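Local coordinates for conserved domain protein (Bacillus anthracis, PDB 3FBQ) that is of unknown function but contains regions matching two uncharacterised families of the E-set clan, at residues N116-I121 with N138-V143. Numbering follows the deposited sequence.
Sequences NFRWNI and NFALTV
Trp119 and Phe139 lie side by side on one face of an antiparallel strand pair, their side chains pointing the same way. The six-membered ring of Trp119 and the ring of Phe139 have centroids 5.6 Å apart and planes inclined by 27°, slid so far that they barely overlap; the closest approach is Trp119 CE3 to Phe139 CD2, 3.7 Å. Trp119 CG stands anti to its backbone N (chi1 -162°), and the indole takes Ile121 CD1 of its own strand over one face, toward the rim. Further along the same face, Phe117 sits beside Leu141, with Leu141 O over one face of its ring.

Backbone hydrogen bonds set the register, pairing Phe117 with Leu141 and Trp119 with Phe139: Phe117 N reaches Leu141 O at 2.9 Å and Trp119 N reaches Phe139 O at 2.7 Å, each answered by the reverse bond. The pair belongs to the beta hairpin of strands 114-126 and 131-144, part of a three-stranded sheet whose aromatic face packs on a five-stranded one, consistent with the beta-sandwich of E-set domains. There Val42 and Ile44 meet Trp119, Ile56 meets Phe117, and Met33 meets both Phe139 and Leu141.

On the other face, Asn120 and Asn138 cross at about a right angle, their amide planes 83° apart. Asn120 OD1 and Asn138 ND2, 3.9 Å apart, form no hydrogen bond; Asn138 OD1 is hydrogen-bonded to Ser84 OG of the second subunit.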
loop_
_atom_site.group_PDB
_atom_site.type_symbol
_atom_site.label_atom_id
_atom_site.label_comp_id
_atom_site.label_asym_id
_atom_site.label_seq_id
_atom_site.Cartn_x
_atom_site.Cartn_y
_atom_site.Cartn_z
ATOM N N ASN A 116 -12.190 16.814 5.513
ATOM C CA ASN A 116 -12.373 15.479 6.066
ATOM C C ASN A 116 -11.292 14.570 5.570
ATOM O O ASN A 116 -11.105 14.377 4.363
ATOM C CB ASN A 116 -13.733 14.931 5.656
ATOM C CG ASN A 116 -14.845 15.970 5.852
ATOM O OD1 ASN A 116 -15.178 16.329 7.001
ATOM N ND2 ASN A 116 -15.446 16.458 4.734
ATOM N N PHE A 117 -10.539 13.973 6.455
ATOM C CA PHE A 117 -9.514 13.085 5.889
ATOM C C PHE A 117 -9.464 11.736 6.586
ATOM O O PHE A 117 -10.043 11.623 7.665
ATOM C CB PHE A 117 -8.172 13.782 5.917
ATOM C CG PHE A 117 -7.722 14.059 7.276
ATOM C CD1 PHE A 117 -6.913 13.157 7.933
ATOM C CD2 PHE A 117 -8.190 15.201 7.960
ATOM C CE1 PHE A 117 -6.488 13.398 9.234
ATOM C CE2 PHE A 117 -7.773 15.478 9.295
ATOM C CZ PHE A 117 -6.899 14.578 9.920
ATOM N N ARG A 118 -8.811 10.735 5.978
ATOM C CA ARG A 118 -8.583 9.472 6.699
ATOM C C ARG A 118 -7.159 9.129 6.552
ATOM O O ARG A 118 -6.601 9.103 5.426
ATOM C CB ARG A 118 -9.459 8.271 6.252
ATOM C CG ARG A 118 -10.859 8.696 5.770
ATOM C CD ARG A 118 -12.101 7.943 6.291
ATOM N NE ARG A 118 -12.205 6.569 5.791
ATOM C CZ ARG A 118 -13.276 5.755 5.888
ATOM N NH1 ARG A 118 -14.424 6.155 6.456
ATOM N NH2 ARG A 118 -13.195 4.510 5.399
ATOM N N TRP A 119 -6.544 8.858 7.687
ATOM C CA TRP A 119 -5.185 8.320 7.691
ATOM C C TRP A 119 -5.234 6.816 7.942
ATOM O O TRP A 119 -5.534 6.367 9.039
ATOM C CB TRP A 119 -4.326 9.047 8.737
ATOM C CG TRP A 119 -2.886 8.853 8.505
ATOM C CD1 TRP A 119 -2.282 8.593 7.307
ATOM C CD2 TRP A 119 -1.846 8.889 9.480
ATOM N NE1 TRP A 119 -0.923 8.470 7.472
ATOM C CE2 TRP A 119 -0.623 8.630 8.794
ATOM C CE3 TRP A 119 -1.816 9.112 10.873
ATOM C CZ2 TRP A 119 0.606 8.604 9.441
ATOM C CZ3 TRP A 119 -0.596 9.117 11.520
ATOM C CH2 TRP A 119 0.606 8.851 10.809
ATOM N N ASN A 120 -4.975 6.038 6.912
ATOM C CA ASN A 120 -5.199 4.587 7.003
ATOM C C ASN A 120 -3.863 3.859 6.835
ATOM O O ASN A 120 -3.338 3.797 5.701
ATOM C CB ASN A 120 -6.231 4.058 5.947
ATOM C CG ASN A 120 -7.644 4.672 6.103
ATOM O OD1 ASN A 120 -8.150 4.881 7.223
ATOM N ND2 ASN A 120 -8.278 4.967 4.976
ATOM N N ILE A 121 -3.307 3.330 7.942
ATOM C CA ILE A 121 -1.995 2.712 7.839
ATOM C C ILE A 121 -2.135 1.251 7.779
ATOM O O ILE A 121 -2.848 0.680 8.583
ATOM C CB ILE A 121 -1.096 3.075 8.971
ATOM C CG1 ILE A 121 -0.791 4.559 8.843
ATOM C CG2 ILE A 121 0.254 2.173 8.942
ATOM C CD1 ILE A 121 -0.385 5.172 10.178
ATOM N N ASN A 138 -5.854 3.405 12.075
ATOM C CA ASN A 138 -6.710 4.280 11.283
ATOM C C ASN A 138 -7.125 5.492 12.066
ATOM O O ASN A 138 -7.448 5.373 13.248
ATOM C CB ASN A 138 -7.960 3.531 10.852
ATOM C CG ASN A 138 -7.632 2.266 10.083
ATOM O OD1 ASN A 138 -8.389 1.311 10.130
ATOM N ND2 ASN A 138 -6.453 2.217 9.430
ATOM N N PHE A 139 -7.125 6.665 11.434
ATOM C CA PHE A 139 -7.779 7.822 12.009
ATOM C C PHE A 139 -8.656 8.384 10.929
ATOM O O PHE A 139 -8.229 8.543 9.778
ATOM C CB PHE A 139 -6.788 8.890 12.504
ATOM C CG PHE A 139 -5.620 8.349 13.323
ATOM C CD1 PHE A 139 -5.501 8.653 14.656
ATOM C CD2 PHE A 139 -4.628 7.554 12.738
ATOM C CE1 PHE A 139 -4.409 8.156 15.422
ATOM C CE2 PHE A 139 -3.563 7.034 13.483
ATOM C CZ PHE A 139 -3.432 7.345 14.821
ATOM N N ALA A 140 -9.904 8.677 11.318
ATOM C CA ALA A 140 -10.909 9.326 10.462
ATOM C C ALA A 140 -11.338 10.622 11.145
ATOM O O ALA A 140 -12.012 10.583 12.155
ATOM C CB ALA A 140 -12.107 8.417 10.312
ATOM N N LEU A 141 -10.994 11.778 10.618
ATOM C CA LEU A 141 -11.417 12.985 11.325
ATOM C C LEU A 141 -11.551 14.210 10.408
ATOM O O LEU A 141 -11.010 14.236 9.313
ATOM C CB LEU A 141 -10.507 13.211 12.561
ATOM C CG LEU A 141 -9.011 13.048 12.302
ATOM C CD1 LEU A 141 -8.474 14.399 12.356
ATOM C CD2 LEU A 141 -8.298 12.222 13.353
ATOM N N THR A 142 -12.302 15.227 10.780
ATOM C CA THR A 142 -12.348 16.362 9.842
ATOM C C THR A 142 -11.750 17.611 10.554
ATOM O O THR A 142 -11.977 17.810 11.749
ATOM C CB THR A 142 -13.761 16.584 9.352
ATOM O OG1 THR A 142 -14.474 17.269 10.351
ATOM C CG2 THR A 142 -14.517 15.241 9.214
ATOM N N VAL A 143 -10.977 18.432 9.843
ATOM C CA VAL A 143 -10.406 19.642 10.450
ATOM C C VAL A 143 -10.952 20.955 9.827
ATOM O O VAL A 143 -11.062 21.054 8.622
ATOM C CB VAL A 143 -8.848 19.645 10.365
ATOM C CG1 VAL A 143 -8.417 19.810 8.936
ATOM C CG2 VAL A 143 -8.256 20.753 11.189
#